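PDB 2BBD: coat protein from Sulfolobus turreted icosahedral virus, which serves as the major capsid protein, probably building the icosahedral shell of this archaeal virus through a double jelly-roll fold. Local coordinates for residues T73-S78 with V181-I186; Q209-Q214 with Y309-L314; F64-E69 with I131-L136. All blocks are in the same frame, centred on the assembly; numbering follows the deposited sequence.

Contact 1: residues T73-S78 with V181-I186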
loop_
_atom_site.group_PDB
_atom_site.type_symbol
_atom_site.label_atom_id
_atom_site.label_comp_id
_atom_site.label_asym_id
_atom_site.label_seq_id
_atom_site.Cartn_x
_atom_site.Cartn_y
_atom_site.Cartn_z
ATOM N N THR A 73 -3.540 -13.028 -5.274
ATOM C CA THR A 73 -3.529 -11.728 -4.618
ATOM C C THR A 73 -2.628 -10.668 -5.238
ATOM O O THR A 73 -1.426 -10.869 -5.397
ATOM C CB THR A 73 -3.128 -11.901 -3.160
ATOM O OG1 THR A 73 -3.984 -12.884 -2.567
ATOM C CG2 THR A 73 -3.240 -10.571 -2.395
ATOM N N LEU A 74 -3.226 -9.533 -5.581
ATOM C CA LEU A 74 -2.496 -8.409 -6.158
ATOM C C LEU A 74 -2.138 -7.424 -5.038
ATOM O O LEU A 74 -1.063 -6.835 -5.032
ATOM C CB LEU A 74 -3.361 -7.701 -7.205
ATOM C CG LEU A 74 -3.806 -8.529 -8.415
ATOM C CD1 LEU A 74 -4.658 -7.682 -9.347
ATOM C CD2 LEU A 74 -2.584 -9.046 -9.138
ATOM N N TYR A 75 -3.059 -7.258 -4.096
ATOM C CA TYR A 75 -2.869 -6.365 -2.960
ATOM C C TYR A 75 -3.441 -6.966 -1.689
ATOM O O TYR A 75 -4.507 -7.585 -1.700
ATOM C CB TYR A 75 -3.574 -5.026 -3.189
ATOM C CG TYR A 75 -2.829 -4.037 -4.050
ATOM C CD1 TYR A 75 -2.234 -2.901 -3.484
ATOM C CD2 TYR A 75 -2.739 -4.214 -5.428
ATOM C CE1 TYR A 75 -1.569 -1.967 -4.279
ATOM C CE2 TYR A 75 -2.076 -3.290 -6.231
ATOM C CZ TYR A 75 -1.496 -2.170 -5.651
ATOM O OH TYR A 75 -0.858 -1.255 -6.450
ATOM N N SER A 76 -2.712 -6.766 -0.597
ATOM C CA SER A 76 -3.114 -7.201 0.728
ATOM C C SER A 76 -2.439 -6.163 1.629
ATOM O O SER A 76 -1.283 -6.314 2.023
ATOM C CB SER A 76 -2.591 -8.603 1.032
ATOM O OG SER A 76 -3.097 -9.043 2.278
ATOM N N VAL A 77 -3.167 -5.096 1.923
ATOM C CA VAL A 77 -2.643 -4.000 2.728
ATOM C C VAL A 77 -3.722 -3.409 3.627
ATOM O O VAL A 77 -4.918 -3.502 3.339
ATOM C CB VAL A 77 -2.131 -2.859 1.821
ATOM C CG1 VAL A 77 -1.022 -3.352 0.899
ATOM C CG2 VAL A 77 -3.290 -2.321 0.988
ATOM N N SER A 78 -3.284 -2.776 4.708
ATOM C CA SER A 78 -4.193 -2.134 5.644
ATOM C C SER A 78 -4.612 -0.799 5.031
ATOM O O SER A 78 -3.964 -0.308 4.113
ATOM C CB SER A 78 -3.481 -1.892 6.976
ATOM O OG SER A 78 -2.341 -1.065 6.804
ATOM N N VAL A 181 3.127 -7.654 -16.321
ATOM C CA VAL A 181 3.744 -7.320 -15.048
ATOM C C VAL A 181 2.605 -7.315 -14.025
ATOM O O VAL A 181 1.683 -6.505 -14.116
ATOM C CB VAL A 181 4.407 -5.919 -15.063
ATOM C CG1 VAL A 181 5.001 -5.616 -13.695
ATOM C CG2 VAL A 181 5.493 -5.862 -16.128
ATOM N N LEU A 182 2.671 -8.228 -13.064
ATOM C CA LEU A 182 1.651 -8.339 -12.024
ATOM C C LEU A 182 2.082 -7.711 -10.699
ATOM O O LEU A 182 3.062 -8.140 -10.092
ATOM C CB LEU A 182 1.318 -9.809 -11.759
ATOM C CG LEU A 182 0.711 -10.633 -12.894
ATOM C CD1 LEU A 182 0.467 -12.058 -12.412
ATOM C CD2 LEU A 182 -0.587 -9.986 -13.349
ATOM N N PRO A 183 1.354 -6.687 -10.233
ATOM C CA PRO A 183 1.735 -6.075 -8.962
ATOM C C PRO A 183 1.511 -7.070 -7.826
ATOM O O PRO A 183 0.599 -7.895 -7.889
ATOM C CB PRO A 183 0.813 -4.859 -8.875
ATOM C CG PRO A 183 -0.408 -5.314 -9.627
ATOM C CD PRO A 183 0.195 -5.999 -10.825
ATOM N N LYS A 184 2.379 -7.017 -6.820
ATOM C CA LYS A 184 2.284 -7.881 -5.645
ATOM C C LYS A 184 2.601 -6.986 -4.442
ATOM O O LYS A 184 3.697 -7.025 -3.881
ATOM C CB LYS A 184 3.288 -9.026 -5.734
ATOM C CG LYS A 184 3.124 -10.072 -4.636
ATOM C CD LYS A 184 4.235 -11.102 -4.703
ATOM C CE LYS A 184 4.041 -12.212 -3.682
ATOM N NZ LYS A 184 2.833 -13.042 -3.975
ATOM N N VAL A 185 1.622 -6.169 -4.072
ATOM C CA VAL A 185 1.747 -5.216 -2.973
ATOM C C VAL A 185 1.189 -5.810 -1.688
ATOM O O VAL A 185 -0.021 -5.853 -1.482
ATOM C CB VAL A 185 1.003 -3.924 -3.341
ATOM C CG1 VAL A 185 1.176 -2.876 -2.258
ATOM C CG2 VAL A 185 1.524 -3.414 -4.689
ATOM N N ILE A 186 2.088 -6.257 -0.820
ATOM C CA ILE A 186 1.692 -6.906 0.420
ATOM C C ILE A 186 2.254 -6.232 1.668
ATOM O O ILE A 186 3.419 -5.828 1.700
ATOM C CB ILE A 186 2.170 -8.376 0.435
ATOM C CG1 ILE A 186 1.808 -9.073 -0.883
ATOM C CG2 ILE A 186 1.566 -9.096 1.622
ATOM C CD1 ILE A 186 0.307 -9.223 -1.133
HETATM O O HOH W 1 0.292 -10.802 -7.345
HETATM O O HOH W 2 0.206 -12.326 -3.596
#

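Contact 2: residues Q209-Q214 with Y309-L314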
loop_
_atom_site.group_PDB
_atom_site.type_symbol
_atom_site.label_atom_id
_atom_site.label_comp_id
_atom_site.label_asym_id
_atom_site.label_seq_id
_atom_site.Cartn_x
_atom_site.Cartn_y
_atom_site.Cartn_z
ATOM N N GLN A 209 9.734 -12.404 -6.085
ATOM C CA GLN A 209 9.163 -11.140 -6.525
ATOM C C GLN A 209 10.269 -10.109 -6.714
ATOM O O GLN A 209 11.405 -10.311 -6.285
ATOM C CB GLN A 209 8.137 -10.627 -5.500
ATOM C CG GLN A 209 8.716 -10.359 -4.118
ATOM C CD GLN A 209 7.655 -9.991 -3.080
ATOM O OE1 GLN A 209 7.422 -8.814 -2.803
ATOM N NE2 GLN A 209 7.005 -11.006 -2.510
ATOM N N ILE A 210 9.921 -9.010 -7.371
ATOM C CA ILE A 210 10.851 -7.926 -7.626
ATOM C C ILE A 210 10.398 -6.757 -6.751
ATOM O O ILE A 210 9.270 -6.278 -6.889
ATOM C CB ILE A 210 10.813 -7.543 -9.122
ATOM C CG1 ILE A 210 11.208 -8.767 -9.964
ATOM C CG2 ILE A 210 11.757 -6.386 -9.400
ATOM C CD1 ILE A 210 10.909 -8.640 -11.438
ATOM N N TYR A 211 11.273 -6.322 -5.840
ATOM C CA TYR A 211 10.977 -5.227 -4.910
ATOM C C TYR A 211 11.287 -3.851 -5.473
ATOM O O TYR A 211 12.417 -3.561 -5.870
ATOM C CB TYR A 211 11.756 -5.428 -3.607
ATOM C CG TYR A 211 11.294 -6.621 -2.805
ATOM C CD1 TYR A 211 10.473 -6.462 -1.688
ATOM C CD2 TYR A 211 11.650 -7.918 -3.181
ATOM C CE1 TYR A 211 10.019 -7.564 -0.966
ATOM C CE2 TYR A 211 11.201 -9.024 -2.463
ATOM C CZ TYR A 211 10.385 -8.838 -1.363
ATOM O OH TYR A 211 9.918 -9.933 -0.673
ATOM N N LYS A 212 10.275 -2.996 -5.507
ATOM C CA LYS A 212 10.465 -1.651 -6.016
ATOM C C LYS A 212 10.698 -0.705 -4.839
ATOM O O LYS A 212 11.703 -0.000 -4.788
ATOM C CB LYS A 212 9.244 -1.216 -6.832
ATOM C CG LYS A 212 9.352 0.190 -7.383
ATOM C CD LYS A 212 8.141 0.546 -8.241
ATOM C CE LYS A 212 8.205 1.992 -8.699
ATOM N NZ LYS A 212 6.940 2.433 -9.361
ATOM N N ARG A 213 9.774 -0.684 -3.887
ATOM C CA ARG A 213 9.950 0.178 -2.730
ATOM C C ARG A 213 9.284 -0.394 -1.492
ATOM O O ARG A 213 8.328 -1.174 -1.579
ATOM C CB ARG A 213 9.419 1.584 -3.015
ATOM C CG ARG A 213 7.931 1.667 -3.238
ATOM C CD ARG A 213 7.554 3.057 -3.689
ATOM N NE ARG A 213 8.338 3.442 -4.857
ATOM C CZ ARG A 213 7.930 4.306 -5.780
ATOM N NH1 ARG A 213 6.738 4.882 -5.675
ATOM N NH2 ARG A 213 8.710 4.587 -6.818
ATOM N N GLN A 214 9.813 -0.013 -0.335
ATOM C CA GLN A 214 9.294 -0.493 0.928
ATOM C C GLN A 214 8.893 0.649 1.838
ATOM O O GLN A 214 9.699 1.546 2.118
ATOM C CB GLN A 214 10.351 -1.339 1.624
ATOM C CG GLN A 214 9.903 -1.958 2.933
ATOM C CD GLN A 214 11.064 -2.508 3.726
ATOM O OE1 GLN A 214 10.880 -3.246 4.700
ATOM N NE2 GLN A 214 12.276 -2.142 3.321
ATOM N N TYR A 309 5.222 -3.671 1.208
ATOM C CA TYR A 309 6.068 -3.897 0.038
ATOM C C TYR A 309 5.428 -3.623 -1.312
ATOM O O TYR A 309 4.459 -4.280 -1.707
ATOM C CB TYR A 309 6.564 -5.334 0.044
ATOM C CG TYR A 309 7.499 -5.640 1.175
ATOM C CD1 TYR A 309 8.798 -5.144 1.177
ATOM C CD2 TYR A 309 7.095 -6.449 2.230
ATOM C CE1 TYR A 309 9.674 -5.460 2.200
ATOM C CE2 TYR A 309 7.959 -6.768 3.256
ATOM C CZ TYR A 309 9.247 -6.276 3.235
ATOM O OH TYR A 309 10.111 -6.610 4.242
ATOM N N VAL A 310 5.965 -2.649 -2.025
ATOM C CA VAL A 310 5.450 -2.371 -3.345
ATOM C C VAL A 310 6.338 -3.178 -4.287
ATOM O O VAL A 310 7.410 -2.724 -4.684
ATOM C CB VAL A 310 5.526 -0.877 -3.687
ATOM C CG1 VAL A 310 5.033 -0.657 -5.096
ATOM C CG2 VAL A 310 4.671 -0.072 -2.701
ATOM N N SER A 311 5.888 -4.388 -4.610
ATOM C CA SER A 311 6.620 -5.296 -5.485
ATOM C C SER A 311 5.766 -5.761 -6.672
ATOM O O SER A 311 4.567 -5.488 -6.739
ATOM C CB SER A 311 7.071 -6.529 -4.693
ATOM O OG SER A 311 7.887 -6.180 -3.585
ATOM N N TYR A 312 6.402 -6.462 -7.609
ATOM C CA TYR A 312 5.716 -7.009 -8.774
ATOM C C TYR A 312 6.366 -8.325 -9.195
ATOM O O TYR A 312 7.488 -8.637 -8.791
ATOM C CB TYR A 312 5.715 -6.024 -9.946
ATOM C CG TYR A 312 7.078 -5.544 -10.385
ATOM C CD1 TYR A 312 7.686 -4.453 -9.763
ATOM C CD2 TYR A 312 7.752 -6.167 -11.438
ATOM C CE1 TYR A 312 8.923 -3.993 -10.174
ATOM C CE2 TYR A 312 9.001 -5.710 -11.862
ATOM C CZ TYR A 312 9.579 -4.624 -11.221
ATOM O OH TYR A 312 10.820 -4.173 -11.608
ATOM N N VAL A 313 5.645 -9.095 -10.000
ATOM C CA VAL A 313 6.125 -10.383 -10.464
ATOM C C VAL A 313 5.828 -10.524 -11.943
ATOM O O VAL A 313 4.802 -10.037 -12.427
ATOM C CB VAL A 313 5.413 -11.544 -9.724
ATOM C CG1 VAL A 313 5.811 -12.882 -10.340
ATOM C CG2 VAL A 313 5.760 -11.518 -8.253
ATOM N N LEU A 314 6.736 -11.180 -12.658
ATOM C CA LEU A 314 6.559 -11.430 -14.087
ATOM C C LEU A 314 6.121 -12.882 -14.193
ATOM O O LEU A 314 6.902 -13.793 -13.925
ATOM C CB LEU A 314 7.868 -11.243 -14.848
ATOM C CG LEU A 314 8.605 -9.917 -14.672
ATOM C CD1 LEU A 314 9.700 -9.840 -15.729
ATOM C CD2 LEU A 314 7.652 -8.746 -14.821
#

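Contact 3: residues F64-E69 with I131-L136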
loop_
_atom_site.group_PDB
_atom_site.type_symbol
_atom_site.label_atom_id
_atom_site.label_comp_id
_atom_site.label_asym_id
_atom_site.label_seq_id
_atom_site.Cartn_x
_atom_site.Cartn_y
_atom_site.Cartn_z
ATOM N N PHE A 64 -7.477 -3.776 2.800
ATOM C CA PHE A 64 -7.905 -3.852 1.408
ATOM C C PHE A 64 -7.321 -5.133 0.851
ATOM O O PHE A 64 -6.132 -5.415 1.041
ATOM C CB PHE A 64 -7.343 -2.718 0.551
ATOM C CG PHE A 64 -8.044 -1.414 0.719
ATOM C CD1 PHE A 64 -9.366 -1.265 0.334
ATOM C CD2 PHE A 64 -7.363 -0.308 1.218
ATOM C CE1 PHE A 64 -10.000 -0.025 0.436
ATOM C CE2 PHE A 64 -7.985 0.925 1.324
ATOM C CZ PHE A 64 -9.307 1.068 0.931
ATOM N N ASN A 65 -8.145 -5.909 0.164
ATOM C CA ASN A 65 -7.654 -7.125 -0.458
ATOM C C ASN A 65 -8.122 -7.181 -1.907
ATOM O O ASN A 65 -9.322 -7.217 -2.185
ATOM C CB ASN A 65 -8.127 -8.357 0.310
ATOM C CG ASN A 65 -7.496 -9.625 -0.204
ATOM O OD1 ASN A 65 -7.873 -10.147 -1.264
ATOM N ND2 ASN A 65 -6.513 -10.127 0.531
ATOM N N LEU A 66 -7.170 -7.170 -2.834
ATOM C CA LEU A 66 -7.493 -7.228 -4.259
ATOM C C LEU A 66 -6.987 -8.558 -4.798
ATOM O O LEU A 66 -5.792 -8.868 -4.716
ATOM C CB LEU A 66 -6.842 -6.072 -5.021
ATOM C CG LEU A 66 -7.161 -6.035 -6.521
ATOM C CD1 LEU A 66 -8.658 -5.782 -6.721
ATOM C CD2 LEU A 66 -6.349 -4.958 -7.199
ATOM N N SER A 67 -7.909 -9.351 -5.328
ATOM C CA SER A 67 -7.563 -10.657 -5.852
ATOM C C SER A 67 -8.453 -11.064 -7.028
ATOM O O SER A 67 -9.501 -10.468 -7.268
ATOM C CB SER A 67 -7.695 -11.692 -4.736
ATOM O OG SER A 67 -9.056 -11.869 -4.399
ATOM N N TYR A 68 -8.013 -12.083 -7.760
ATOM C CA TYR A 68 -8.762 -12.602 -8.898
ATOM C C TYR A 68 -8.599 -14.117 -8.925
ATOM O O TYR A 68 -7.674 -14.661 -8.316
ATOM C CB TYR A 68 -8.267 -11.988 -10.216
ATOM C CG TYR A 68 -6.821 -12.274 -10.537
ATOM C CD1 TYR A 68 -5.793 -11.588 -9.894
ATOM C CD2 TYR A 68 -6.479 -13.256 -11.464
ATOM C CE1 TYR A 68 -4.454 -11.879 -10.166
ATOM C CE2 TYR A 68 -5.153 -13.554 -11.743
ATOM C CZ TYR A 68 -4.144 -12.867 -11.089
ATOM O OH TYR A 68 -2.831 -13.191 -11.336
ATOM N N GLU A 69 -9.518 -14.790 -9.610
ATOM C CA GLU A 69 -9.496 -16.242 -9.712
ATOM C C GLU A 69 -9.467 -16.912 -8.353
ATOM O O GLU A 69 -8.909 -17.996 -8.196
ATOM C CB GLU A 69 -8.303 -16.696 -10.544
ATOM C CG GLU A 69 -8.607 -16.725 -12.021
ATOM C CD GLU A 69 -7.357 -16.832 -12.860
ATOM O OE1 GLU A 69 -6.447 -17.598 -12.470
ATOM O OE2 GLU A 69 -7.291 -16.155 -13.912
ATOM N N ILE A 131 -12.501 -10.841 -10.449
ATOM C CA ILE A 131 -11.615 -9.872 -9.818
ATOM C C ILE A 131 -12.437 -9.295 -8.665
ATOM O O ILE A 131 -13.498 -8.712 -8.885
ATOM C CB ILE A 131 -11.241 -8.726 -10.772
ATOM C CG1 ILE A 131 -10.604 -9.291 -12.050
ATOM C CG2 ILE A 131 -10.264 -7.778 -10.073
ATOM C CD1 ILE A 131 -10.309 -8.234 -13.117
ATOM N N ILE A 132 -11.955 -9.465 -7.439
ATOM C CA ILE A 132 -12.676 -8.972 -6.270
ATOM C C ILE A 132 -11.865 -8.050 -5.375
ATOM O O ILE A 132 -10.769 -8.400 -4.947
ATOM C CB ILE A 132 -13.178 -10.152 -5.390
ATOM C CG1 ILE A 132 -14.161 -11.019 -6.182
ATOM C CG2 ILE A 132 -13.846 -9.616 -4.126
ATOM C CD1 ILE A 132 -14.505 -12.319 -5.487
ATOM N N LEU A 133 -12.412 -6.867 -5.102
ATOM C CA LEU A 133 -11.774 -5.918 -4.197
ATOM C C LEU A 133 -12.547 -6.022 -2.882
ATOM O O LEU A 133 -13.705 -5.627 -2.799
ATOM C CB LEU A 133 -11.867 -4.487 -4.731
ATOM C CG LEU A 133 -11.459 -3.409 -3.712
ATOM C CD1 LEU A 133 -9.985 -3.545 -3.337
ATOM C CD2 LEU A 133 -11.723 -2.041 -4.295
ATOM N N SER A 134 -11.911 -6.569 -1.857
ATOM C CA SER A 134 -12.565 -6.707 -0.573
ATOM C C SER A 134 -12.142 -5.592 0.377
ATOM O O SER A 134 -10.956 -5.370 0.613
ATOM C CB SER A 134 -12.242 -8.071 0.036
ATOM O OG SER A 134 -12.610 -9.112 -0.854
ATOM N N ILE A 135 -13.119 -4.870 0.904
ATOM C CA ILE A 135 -12.811 -3.801 1.844
ATOM C C ILE A 135 -13.351 -4.178 3.206
ATOM O O ILE A 135 -14.568 -4.268 3.391
ATOM C CB ILE A 135 -13.455 -2.456 1.438
ATOM C CG1 ILE A 135 -13.039 -2.081 0.021
ATOM C CG2 ILE A 135 -13.011 -1.338 2.410
ATOM C CD1 ILE A 135 -13.747 -0.843 -0.501
ATOM N N LEU A 136 -12.447 -4.442 4.145
ATOM C CA LEU A 136 -12.847 -4.745 5.515
ATOM C C LEU A 136 -12.789 -3.391 6.213
ATOM O O LEU A 136 -11.707 -2.811 6.390
ATOM C CB LEU A 136 -11.878 -5.723 6.182
ATOM C CG LEU A 136 -12.108 -5.943 7.696
ATOM C CD1 LEU A 136 -13.529 -6.472 7.985
ATOM C CD2 LEU A 136 -11.060 -6.909 8.202
HETATM O O HOH W 3 -10.604 -9.708 -2.550
#

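Contact 1: residues T73-S78 with V181-I186
Tyr-75 lays one face of its ring over Val-185, its partner in a short parallel bridge, and the two side chains lie side by side, pointing the same way. At its base, Tyr-75 CB is 4.0 Å from Val-185 O. CG stands anti to the carbonyl carbon and beside the backbone N (chi1 -81°), where it too faces Val-185 CB, and the ring continues over the valine: CD1 meets Val-185 CB at 3.4 Å, CE1 touches both CB and CG2, and CZ comes within 3.4 Å of Val-185 CG2. Val-185 CB sits toward the rim of the ring, 24° off its normal, a CH-pi contact. CE2 reaches Pro-183 CB, 4.2 Å away, oblique to the ring and on the same side of its plane as Val-185. At the tip, the hydroxyl passes Val-185 CG2 and hydrogen-bonds to Asp-119 O of strand 108-123, in the sheet facing this one.

The backbones cross at 27° and share two hydrogen bonds, Val-185 N to Leu-74 O (2.9 Å) and Ser-76 N to Val-185 O (3.0 Å). Leu-74 and Tyr-75 both face Leu-66, a classic beta bulge in strand 72-78. On the opposite face of the sheet Ile-186 bends its CD1 over Ser-76 CB at 3.7 Å. Near the corner at Leu-74, a water donates to both Thr-73 O (2.6 Å) and Pro-183 O; a second joins Thr-73 O to Lys-184 NZ.

This parallel pairing sits inside an otherwise antiparallel eight-stranded sheet, consistent with the seam between the two jelly rolls of the chain. Its chemistry is divided accordingly: the aromatic-aliphatic face turns into the protein core, while at the corner water bridges the carbonyls of Thr-73 and Pro-183, two acceptors that cannot bond each other.

Contact 2: residues Q209-Q214 with Y309-L314
Gln-209 and Ser-311 meet through their side chains at the start of an antiparallel strand pair belonging to the second jelly roll of this probable double jelly-roll protein. The Gln-209 chain runs extended beyond CG, and its OE1 accepts from Ser-311 OG (2.8 Å), in the plane of the amide and on a lone pair.

Ile-210 follows, in a hydrogen-bonded pair with Tyr-312: its N donates to Tyr-312 O (2.8 Å), and its O takes back Tyr-312 N. Its CB lies over one face of the Tyr-312 ring, offset toward the rim, in a CH-pi contact 3.9 Å from the centroid; CG2 is 3.3 Å from Tyr-312 CZ, while CD1 reaches toward Leu-314. The Tyr-312 hydroxyl hydrogen-bonds with Asp-282 of strand 270-284.

Tyr-211 turns to the opposite face. Ser-311 OG lies over its ring, near the rim, and its CE1 edge points at the face of Tyr-309 in an offset edge-to-face pair with planes at 85°; Tyr-211 OH bonds to Gln-206 O.

At Lys-212 and Arg-213 the register slips by one. Both face Val-310, a classic beta bulge, and Val-310 O accepts from Lys-212 N (3.0 Å) as well as Arg-213 N (3.2 Å). Arg-213 lies alongside Val-310, its CG against the valine CB, and its guanidinium forms a salt bridge with Asp-274.

Gln-214 closes the run beside Tyr-309, its NE2 hydrogen-bonded to Tyr-233 OH and its OE1 to Ser-307 OG. Amide and ring planes are only 16° apart, and Gln-214 CG stands 3.6 Å from Tyr-309 CE1.

Contact 3: residues F64-E69 with I131-L136
Phe-64 presses the CE1 corner of its ring against Ile-135 on the buried side of this antiparallel pair, where CE1 comes within 3.7 Å of Ile-135 CG1. The two side chains run side by side, pointing the same way, and Ile-135 CD1 approaches the ring edge in its plane. Next along this face, Leu-66 and Leu-133 slant across each other. Leu-66 CG is anti to the backbone N, and a chi2 of 65° then brings CD1 to 4.0 Å from Leu-133 CB and close to Ile-131 CG2. Beyond them Tyr-68 CB rests on Ile-131 CG1, also at 4.0 Å. Trp-116 and Phe-118 of strand 108-123 meet Phe-64 edge-to-face and Phe-123 meets Tyr-68 likewise, so this hydrophobic side packs against the facing sheet, as expected inside the sandwich of a viral jelly roll.

Four backbone hydrogen bonds join the strands in two reciprocal sets, Asn-65 with Ser-134 and Ser-67 with Ile-132. Ser-134 N to Asn-65 O (2.7 Å) is nearly straight, with 172° at the hydrogen, and Ile-132 N to Ser-67 O is equally short.

The other face is more polar and partly exposed, and its side chains, those of Asn-65, Ser-67, Ile-132 and Ser-134, make few direct contacts across the strands; the nearest approach of Asn-65 and Ser-134 is 4.1 Å, between their CB atoms. A water takes up the middle of the face: it hydrogen-bonds with Ser-134 OG (2.7 Å) and, at greater length, with Ser-67 OG (3.2 Å), and it lies 2.7 Å from Ile-132 O, to which it probably donates.

Overall arrangement
All three contacts lie in one mixed eight-stranded sheet. Contact 3 and contact 1 are neighbours, joined where strands 61-68 and 72-78 pair; contact 1 meets contact 2 where strand 182-193 pairs with 303-313. Contacts 2 and 3, with centres about 19 Å apart, do not touch; both are antiparallel, contact 3 with an unbroken register and contact 2 with a bulge. Contact 3 is the most buried, packing aliphatic and aromatic groups on one face, with a water on the other. Contact 1, closest to the chain centre, is parallel and water-bridged, consistent with its place between two jelly rolls. Contact 2 covers the largest surface and is the one with a direct side-chain-to-side-chain hydrogen bond across its strands, with Lys-212 and Arg-213 partly exposed at its bulge.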